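Local atomic coordinates of putative hydrolase (Shewanella frigidimarina, PDB entry 3LHO), a protein that probably acts as an iron-dependent dioxygenase of the 2-oxoadipate dioxygenase/decarboxylase family, here holding nickel at its metal site. Residues A[12-17]-A[164-169]; A[18-23]-A[230-235]. One frame throughout, in Å; residues are numbered along the deposited sequence.

Interaction 1 (A[12-17]-A[164-169]). With NI (nickel (II) ion), chain B.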
ATOM      1  N   ALA A  12      11.534  -6.593   5.983  1.00 16.16           N
ATOM      2  CA  ALA A  12      12.300  -5.700   5.132  1.00 18.14           C
ATOM      3  C   ALA A  12      11.401  -4.620   4.526  1.00 16.59           C
ATOM      4  O   ALA A  12      11.784  -3.426   4.442  1.00 15.16           O
ATOM      5  CB  ALA A  12      13.040  -6.513   4.040  1.00 19.08           C
ATOM      6  N   LEU A  13      10.182  -5.001   4.156  1.00 16.95           N
ATOM      7  CA  LEU A  13       9.240  -4.043   3.636  1.00 16.23           C
ATOM      8  C   LEU A  13       8.850  -2.994   4.684  1.00 16.00           C
ATOM      9  O   LEU A  13       8.721  -1.805   4.379  1.00 16.93           O
ATOM     10  CB  LEU A  13       7.973  -4.752   3.109  1.00 18.22           C
ATOM     11  CG  LEU A  13       7.003  -3.977   2.231  1.00 27.32           C
ATOM     12  CD1 LEU A  13       7.537  -3.716   0.784  1.00 18.86           C
ATOM     13  CD2 LEU A  13       5.646  -4.710   2.158  1.00 27.18           C
ATOM     14  N   TRP A  14       8.606  -3.455   5.896  1.00 13.31           N
ATOM     15  CA  TRP A  14       8.283  -2.573   7.020  1.00 16.13           C
ATOM     16  C   TRP A  14       9.432  -1.640   7.372  1.00 16.61           C
ATOM     17  O   TRP A  14       9.218  -0.453   7.591  1.00 19.80           O
ATOM     18  CB  TRP A  14       7.891  -3.424   8.223  1.00 17.09           C
ATOM     19  CG  TRP A  14       7.646  -2.654   9.509  1.00 20.79           C
ATOM     20  CD1 TRP A  14       8.518  -2.518  10.559  1.00 18.40           C
ATOM     21  CD2 TRP A  14       6.455  -1.945   9.874  1.00 16.11           C
ATOM     22  NE1 TRP A  14       7.940  -1.747  11.556  1.00 15.11           N
ATOM     23  CE2 TRP A  14       6.676  -1.378  11.159  1.00 17.85           C
ATOM     24  CE3 TRP A  14       5.227  -1.728   9.246  1.00 17.55           C
ATOM     25  CZ2 TRP A  14       5.704  -0.629  11.830  1.00 12.19           C
ATOM     26  CZ3 TRP A  14       4.265  -0.978   9.913  1.00 17.04           C
ATOM     27  CH2 TRP A  14       4.507  -0.435  11.189  1.00 20.30           C
ATOM     28  N   GLN A  15      10.649  -2.153   7.408  1.00 17.77           N
ATOM     29  CA  GLN A  15      11.810  -1.270   7.714  1.00 19.83           C
ATOM     30  C   GLN A  15      11.919  -0.106   6.716  1.00 18.48           C
ATOM     31  O   GLN A  15      12.197   1.038   7.095  1.00 18.21           O
ATOM     32  CB  GLN A  15      13.154  -2.027   7.786  1.00 18.94           C
ATOM     33  CG  GLN A  15      13.349  -2.842   9.107  1.00 30.73           C
ATOM     34  CD  GLN A  15      13.070  -2.017  10.406  1.00 39.79           C
ATOM     35  OE1 GLN A  15      13.409  -0.827  10.492  1.00 42.85           O
ATOM     36  NE2 GLN A  15      12.458  -2.657  11.403  1.00 35.10           N
ATOM     37  N   ASP A  16      11.663  -0.409   5.451  1.00 18.47           N
ATOM     38  CA  ASP A  16      11.654   0.591   4.408  1.00 16.34           C
ATOM     39  C   ASP A  16      10.491   1.566   4.523  1.00 17.87           C
ATOM     40  O   ASP A  16      10.687   2.780   4.396  1.00 16.89           O
ATOM     41  CB  ASP A  16      11.691  -0.044   3.029  1.00 17.41           C
ATOM     42  CG  ASP A  16      11.600   0.985   1.963  1.00 21.31           C
ATOM     43  OD1 ASP A  16      12.577   1.670   1.717  1.00 18.60           O
ATOM     44  OD2 ASP A  16      10.504   1.216   1.420  1.00 17.82           O
ATOM     45  N   TYR A  17       9.298   1.024   4.757  1.00 17.63           N
ATOM     46  CA  TYR A  17       8.085   1.805   4.936  1.00 17.32           C
ATOM     47  C   TYR A  17       8.118   2.829   6.064  1.00 18.63           C
ATOM     48  O   TYR A  17       7.629   3.959   5.883  1.00 18.90           O
ATOM     49  CB  TYR A  17       6.949   0.816   5.190  1.00 15.92           C
ATOM     50  CG  TYR A  17       5.575   1.373   5.591  1.00 18.56           C
ATOM     51  CD1 TYR A  17       4.779   2.048   4.663  1.00 18.14           C
ATOM     52  CD2 TYR A  17       5.057   1.113   6.849  1.00 15.40           C
ATOM     53  CE1 TYR A  17       3.497   2.507   4.989  1.00 16.38           C
ATOM     54  CE2 TYR A  17       3.763   1.554   7.212  1.00 17.76           C
ATOM     55  CZ  TYR A  17       2.997   2.259   6.292  1.00 16.23           C
ATOM     56  OH  TYR A  17       1.725   2.643   6.643  1.00 17.06           O
ATOM     57  N   ASN A 164       2.866   1.083  -0.144  1.00 15.67           N
ATOM     58  CA  ASN A 164       2.031   2.261  -0.047  1.00 19.45           C
ATOM     59  C   ASN A 164       1.433   2.385   1.344  1.00 20.00           C
ATOM     60  O   ASN A 164       1.359   3.484   1.882  1.00 15.94           O
ATOM     61  CB  ASN A 164       0.908   2.243  -1.083  1.00 12.62           C
ATOM     62  CG  ASN A 164      -0.056   3.460  -0.954  1.00 21.66           C
ATOM     63  OD1 ASN A 164      -1.110   3.351  -0.348  1.00 19.64           O
ATOM     64  ND2 ASN A 164       0.327   4.613  -1.512  1.00 15.92           N
ATOM     65  N   HIS A 165       1.011   1.257   1.920  1.00 19.06           N
ATOM     66  CA  HIS A 165       0.624   1.231   3.355  1.00 18.20           C
ATOM     67  C   HIS A 165       0.610  -0.169   3.928  1.00 15.90           C
ATOM     68  O   HIS A 165       0.508  -1.157   3.188  1.00 16.32           O
ATOM     69  CB  HIS A 165      -0.730   1.939   3.610  1.00 15.03           C
ATOM     70  CG  HIS A 165      -1.899   1.348   2.889  1.00 19.43           C
ATOM     71  ND1 HIS A 165      -2.293   1.755   1.632  1.00 18.69           N
ATOM     72  CD2 HIS A 165      -2.837   0.459   3.302  1.00 17.42           C
ATOM     73  CE1 HIS A 165      -3.377   1.099   1.272  1.00 16.14           C
ATOM     74  NE2 HIS A 165      -3.727   0.288   2.266  1.00 20.09           N
ATOM     75  N   PHE A 166       0.784  -0.233   5.251  1.00 15.29           N
ATOM     76  CA  PHE A 166       0.380  -1.374   6.069  1.00 16.50           C
ATOM     77  C   PHE A 166      -0.934  -1.052   6.753  1.00 17.98           C
ATOM     78  O   PHE A 166      -1.181   0.112   7.089  1.00 15.94           O
ATOM     79  CB  PHE A 166       1.398  -1.621   7.137  1.00 17.64           C
ATOM     80  CG  PHE A 166       2.582  -2.339   6.642  1.00 12.50           C
ATOM     81  CD1 PHE A 166       3.462  -1.715   5.771  1.00 20.85           C
ATOM     82  CD2 PHE A 166       2.843  -3.646   7.066  1.00 17.70           C
ATOM     83  CE1 PHE A 166       4.598  -2.390   5.317  1.00 10.61           C
ATOM     84  CE2 PHE A 166       4.009  -4.300   6.636  1.00 19.97           C
ATOM     85  CZ  PHE A 166       4.831  -3.692   5.724  1.00 18.60           C
ATOM     86  N   THR A 167      -1.739  -2.092   6.979  1.00 15.99           N
ATOM     87  CA  THR A 167      -3.005  -1.981   7.669  1.00 17.75           C
ATOM     88  C   THR A 167      -3.114  -2.953   8.838  1.00 16.90           C
ATOM     89  O   THR A 167      -3.021  -4.172   8.641  1.00 14.65           O
ATOM     90  CB  THR A 167      -4.170  -2.240   6.714  1.00 14.20           C
ATOM     91  OG1 THR A 167      -4.100  -1.312   5.622  1.00 16.67           O
ATOM     92  CG2 THR A 167      -5.511  -2.069   7.488  1.00 14.63           C
ATOM     93  N   VAL A 168      -3.294  -2.403  10.042  1.00 13.83           N
ATOM     94  CA  VAL A 168      -3.495  -3.163  11.259  1.00 11.56           C
ATOM     95  C   VAL A 168      -4.816  -3.880  11.283  1.00 15.47           C
ATOM     96  O   VAL A 168      -5.836  -3.313  10.885  1.00 14.20           O
ATOM     97  CB  VAL A 168      -3.357  -2.248  12.497  1.00 12.93           C
ATOM     98  CG1 VAL A 168      -3.645  -3.018  13.782  1.00 14.39           C
ATOM     99  CG2 VAL A 168      -1.916  -1.643  12.515  1.00 18.22           C
ATOM    100  N   SER A 169      -4.801  -5.144  11.720  1.00 14.27           N
ATOM    101  CA  SER A 169      -6.004  -5.894  11.872  1.00 16.41           C
ATOM    102  C   SER A 169      -6.567  -5.579  13.250  1.00 16.21           C
ATOM    103  O   SER A 169      -6.000  -6.016  14.281  1.00 16.48           O
ATOM    104  CB  SER A 169      -5.733  -7.404  11.791  1.00 19.09           C
ATOM    105  OG  SER A 169      -6.907  -8.119  12.138  1.00 13.69           O
TER
HETATM  106 NI    NI B 267      -5.668  -0.571   2.388  1.00 23.76          NI
HETATM  107  O   HOH W   1      -6.778   1.371   1.473  1.00 27.17           O
HETATM  108  O   HOH W   2      -7.633  -1.007   2.084  1.00 21.10           O
HETATM  109  O   HOH W   3      -5.957  -1.179   0.195  1.00 21.20           O
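W14 and Y17 meet F166 where helix 6-20 crosses strand 165-169, the two short axes passing 9.8 Å apart with their chain directions at 110°. The three rings form an aromatic cluster between the helix and one face of the mixed sheet of this glyoxalase-clan fold. F166 is the shared partner. W14 stands edge-to-face on it, with CE3 of W14 over the centre of the F166 ring and the two planes at 81°. The chi1 of Y17 (172°, CG anti to the backbone N) puts its ring root beside F166, and F166 CD1 lies over one face of the Y17 ring, toward the rim, 3.4 Å from Y17 CD2. L13 adds a methyl at the end of the ring, CD2 lying 3.8 Å from F166 CZ. Beyond the rings, Y17 OH accepts a weak hydrogen bond of 3.3 Å from F166 N; its stronger partner is the carbonyl O of F233. The CB of H165 leaves the strand on the side away from the helix, and its NE2 binds nickel at 2.1 Å. On the other nitrogen of that imidazole, ND1 donates to N164 OD1 over 2.8 Å, in the ring plane and onto a lone pair of the amide oxygen.

Interaction 2 (A[18-23]-A[230-235]); sequences IKMTPS and PSCFYE. With NI (nickel (II) ion), chain B.
S231 and C232 begin the loop that leads to the metal ligand E235, and they pack against M20 and T21 at the turn between helix 6-20 and helix 22-32. S231 makes the one hydrogen bond across the two segments: its OG donates to the carbonyl O of M20 over 2.8 Å. The hydroxyl sits between the backbone N and the carbonyl carbon (chi1 52°), and it approaches from above the carbonyl plane, 40° out of it. Beside this bond, S231 CB and M20 CB touch at 3.9 Å. An alanine here would keep that CB contact but would probably leave the M20 carbonyl without its hydroxyl mate and the loop less firmly tied to the helix end. M20, a selenomethionine in the crystal, bends at its last torsion and lays CE 3.7 Å from C232 SG. Both branches of T21 meet C232, OG1 at 3.2 Å from C232 CB and CG2 at 3.4 Å from C232 O; the polar partner of that OG1 is the carbonyl O of Y17, one turn back in the helix. The loop then runs into strand 235-239 of the mixed sheet, next to strand 165-169, and E235, at the start of that strand, is a ligand of the two-histidine, one-carboxylate metal site characteristic of many non-haem iron enzymes. Here H41 and H165 complete the protein ligands, and F233, two residues before E235, meets the ring of H165. E235 CG is anti to the backbone N, and the chain stays extended to the carboxylate, which divides its oxygens: OE1 binds nickel at 2.2 Å, whereas OE2 accepts a 2.6 Å hydrogen bond from metal-bound water 1.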
ATOM      1  N   ILE A  18       8.654   2.434   7.222  1.00 16.95           N
ATOM      2  CA  ILE A  18       8.702   3.340   8.382  1.00 19.45           C
ATOM      3  C   ILE A  18       9.667   4.512   8.178  1.00 19.29           C
ATOM      4  O   ILE A  18       9.515   5.542   8.816  1.00 18.59           O
ATOM      5  CB  ILE A  18       8.990   2.626   9.762  1.00 17.32           C
ATOM      6  CG1 ILE A  18      10.366   1.951   9.792  1.00 21.14           C
ATOM      7  CG2 ILE A  18       7.869   1.651  10.137  1.00 17.74           C
ATOM      8  CD1 ILE A  18      10.736   1.368  11.201  1.00 22.45           C
ATOM      9  N   LYS A  19      10.629   4.379   7.266  1.00 19.62           N
ATOM     10  CA  LYS A  19      11.452   5.493   6.884  1.00 20.97           C
ATOM     11  C   LYS A  19      10.632   6.609   6.268  1.00 20.44           C
ATOM     12  O   LYS A  19      10.944   7.764   6.488  1.00 23.20           O
ATOM     13  CB  LYS A  19      12.569   5.083   5.918  1.00 20.87           C
ATOM     14  CG  LYS A  19      13.553   4.099   6.485  1.00 23.62           C
ATOM     15  CD  LYS A  19      14.537   3.655   5.390  1.00 28.06           C
ATOM     16  CE  LYS A  19      15.466   2.582   5.880  1.00 37.70           C
ATOM     17  NZ  LYS A  19      16.320   2.130   4.744  1.00 39.83           N
HETATM   18  N   MSE A  20       9.616   6.262   5.473  1.00 20.31           N
HETATM   19  CA  MSE A  20       8.697   7.219   4.890  1.00 21.78           C
HETATM   20  C   MSE A  20       7.622   7.588   5.889  1.00 21.13           C
HETATM   21  O   MSE A  20       7.065   8.672   5.785  1.00 18.98           O
HETATM   22  CB  MSE A  20       7.930   6.618   3.699  1.00 23.41           C
HETATM   23  CG  MSE A  20       8.742   6.489   2.458  1.00 27.21           C
HETATM   24 SE   MSE A  20       7.644   5.812   1.092  0.75 21.16          SE
HETATM   25  CE  MSE A  20       7.416   4.002   1.719  1.00 17.35           C
ATOM     26  N   THR A  21       7.336   6.681   6.826  1.00 19.70           N
ATOM     27  CA  THR A  21       6.105   6.740   7.633  1.00 20.46           C
ATOM     28  C   THR A  21       6.423   6.566   9.146  1.00 21.08           C
ATOM     29  O   THR A  21       6.044   5.558   9.771  1.00 21.14           O
ATOM     30  CB  THR A  21       5.114   5.643   7.169  1.00 21.09           C
ATOM     31  OG1 THR A  21       5.197   5.513   5.743  1.00 24.13           O
ATOM     32  CG2 THR A  21       3.676   5.982   7.561  1.00 17.11           C
ATOM     33  N   PRO A  22       7.107   7.559   9.739  1.00 21.33           N
ATOM     34  CA  PRO A  22       7.457   7.484  11.158  1.00 21.33           C
ATOM     35  C   PRO A  22       6.262   7.293  12.076  1.00 20.28           C
ATOM     36  O   PRO A  22       6.399   6.634  13.109  1.00 20.25           O
ATOM     37  CB  PRO A  22       8.145   8.828  11.445  1.00 20.89           C
ATOM     38  CG  PRO A  22       7.821   9.703  10.312  1.00 22.56           C
ATOM     39  CD  PRO A  22       7.628   8.801   9.123  1.00 20.10           C
ATOM     40  N   SER A  23       5.103   7.812  11.676  1.00 19.48           N
ATOM     41  CA  SER A  23       3.885   7.611  12.443  1.00 21.07           C
ATOM     42  C   SER A  23       3.549   6.118  12.652  1.00 20.08           C
ATOM     43  O   SER A  23       3.093   5.727  13.719  1.00 21.14           O
ATOM     44  CB  SER A  23       2.704   8.295  11.764  1.00 21.63           C
ATOM     45  OG  SER A  23       2.876   9.700  11.764  1.00 26.48           O
ATOM     46  N   PRO A 230       3.450  14.414   0.566  1.00 16.62           N
ATOM     47  CA  PRO A 230       2.957  13.322   1.396  1.00 18.64           C
ATOM     48  C   PRO A 230       3.536  11.978   1.002  1.00 18.01           C
ATOM     49  O   PRO A 230       3.680  11.657  -0.198  1.00 17.41           O
ATOM     50  CB  PRO A 230       1.446  13.325   1.116  1.00 16.58           C
ATOM     51  CG  PRO A 230       1.165  14.692   0.555  1.00 20.58           C
ATOM     52  CD  PRO A 230       2.363  15.009  -0.237  1.00 21.10           C
ATOM     53  N   SER A 231       3.856  11.183   2.003  1.00 19.19           N
ATOM     54  CA  SER A 231       4.448   9.880   1.741  1.00 20.11           C
ATOM     55  C   SER A 231       3.341   8.837   1.888  1.00 20.45           C
ATOM     56  O   SER A 231       2.616   8.564   0.929  1.00 17.35           O
ATOM     57  CB  SER A 231       5.652   9.641   2.667  1.00 17.85           C
ATOM     58  OG  SER A 231       5.287   9.871   4.024  1.00 20.31           O
ATOM     59  N   CYS A 232       3.188   8.277   3.080  1.00 19.51           N
ATOM     60  CA  CYS A 232       2.166   7.236   3.336  1.00 18.40           C
ATOM     61  C   CYS A 232       1.405   7.497   4.617  1.00 18.49           C
ATOM     62  O   CYS A 232       1.938   8.108   5.556  1.00 18.69           O
ATOM     63  CB  CYS A 232       2.843   5.884   3.546  1.00 20.68           C
ATOM     64  SG  CYS A 232       4.033   5.388   2.268  1.00 18.96           S
ATOM     65  N   PHE A 233       0.169   7.005   4.661  1.00 18.73           N
ATOM     66  CA  PHE A 233      -0.548   6.798   5.893  1.00 17.76           C
ATOM     67  C   PHE A 233      -0.385   5.341   6.406  1.00 20.02           C
ATOM     68  O   PHE A 233       0.104   4.471   5.684  1.00 19.82           O
ATOM     69  CB  PHE A 233      -2.045   7.113   5.717  1.00 15.56           C
ATOM     70  CG  PHE A 233      -2.714   6.386   4.587  1.00 18.48           C
ATOM     71  CD1 PHE A 233      -3.020   5.030   4.700  1.00 22.57           C
ATOM     72  CD2 PHE A 233      -3.062   7.049   3.422  1.00 23.45           C
ATOM     73  CE1 PHE A 233      -3.638   4.336   3.653  1.00 23.15           C
ATOM     74  CE2 PHE A 233      -3.692   6.388   2.384  1.00 21.21           C
ATOM     75  CZ  PHE A 233      -3.984   5.011   2.504  1.00 31.17           C
ATOM     76  N   TYR A 234      -0.781   5.149   7.672  1.00 16.34           N
ATOM     77  CA  TYR A 234      -0.952   3.854   8.334  1.00 17.21           C
ATOM     78  C   TYR A 234      -2.466   3.680   8.503  1.00 17.57           C
ATOM     79  O   TYR A 234      -3.152   4.600   8.934  1.00 17.04           O
ATOM     80  CB  TYR A 234      -0.284   3.949   9.691  1.00 20.78           C
ATOM     81  CG  TYR A 234       0.086   2.693  10.460  1.00 21.24           C
ATOM     82  CD1 TYR A 234       0.507   1.509   9.823  1.00 20.40           C
ATOM     83  CD2 TYR A 234       0.097   2.719  11.860  1.00 15.11           C
ATOM     84  CE1 TYR A 234       0.876   0.377  10.579  1.00 18.65           C
ATOM     85  CE2 TYR A 234       0.488   1.610  12.601  1.00 18.37           C
ATOM     86  CZ  TYR A 234       0.900   0.452  11.955  1.00 16.43           C
ATOM     87  OH  TYR A 234       1.277  -0.633  12.711  1.00 14.97           O
ATOM     88  N   GLU A 235      -2.956   2.498   8.173  1.00 15.40           N
ATOM     89  CA  GLU A 235      -4.374   2.189   8.088  1.00 17.41           C
ATOM     90  C   GLU A 235      -4.779   1.127   9.132  1.00 17.95           C
ATOM     91  O   GLU A 235      -3.922   0.423   9.664  1.00 17.49           O
ATOM     92  CB  GLU A 235      -4.657   1.683   6.691  1.00 17.18           C
ATOM     93  CG  GLU A 235      -6.134   1.597   6.277  1.00 17.15           C
ATOM     94  CD  GLU A 235      -6.277   1.284   4.776  1.00 23.20           C
ATOM     95  OE1 GLU A 235      -6.081   0.101   4.401  1.00 20.10           O
ATOM     96  OE2 GLU A 235      -6.572   2.209   3.968  1.00 19.54           O
TER
HETATM   97 NI    NI B 267      -5.668  -0.571   2.388  1.00 23.76          NI
HETATM   98  O   HOH W   1      -6.778   1.371   1.473  1.00 27.17           O
HETATM   99  O   HOH W   2      -7.633  -1.007   2.084  1.00 21.10           O
HETATM  100  O   HOH W   3      -5.957  -1.179   0.195  1.00 21.20           O

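Interaction 1 uses helix 6-20 and interaction 2 its last turn and the start of helix 22-32; their centres lie about 8 Å apart. The phenol of Y17 joins them directly, its OH lying 2.6 Å from F233 O in a probable hydrogen bond, while N164 O packs 3.3 Å from C232 CB. On the metal side they converge on nickel, to which segment 164-169 brings H165 and segment 230-235 brings E235. T167 OG1 is a second-shell partner, 2.7 Å from E235 OE1, and this probable bond would steady the coordinating oxygen. H41 and three waters complete the coordination of nickel, which probably stands in for the iron(II) of the active enzyme.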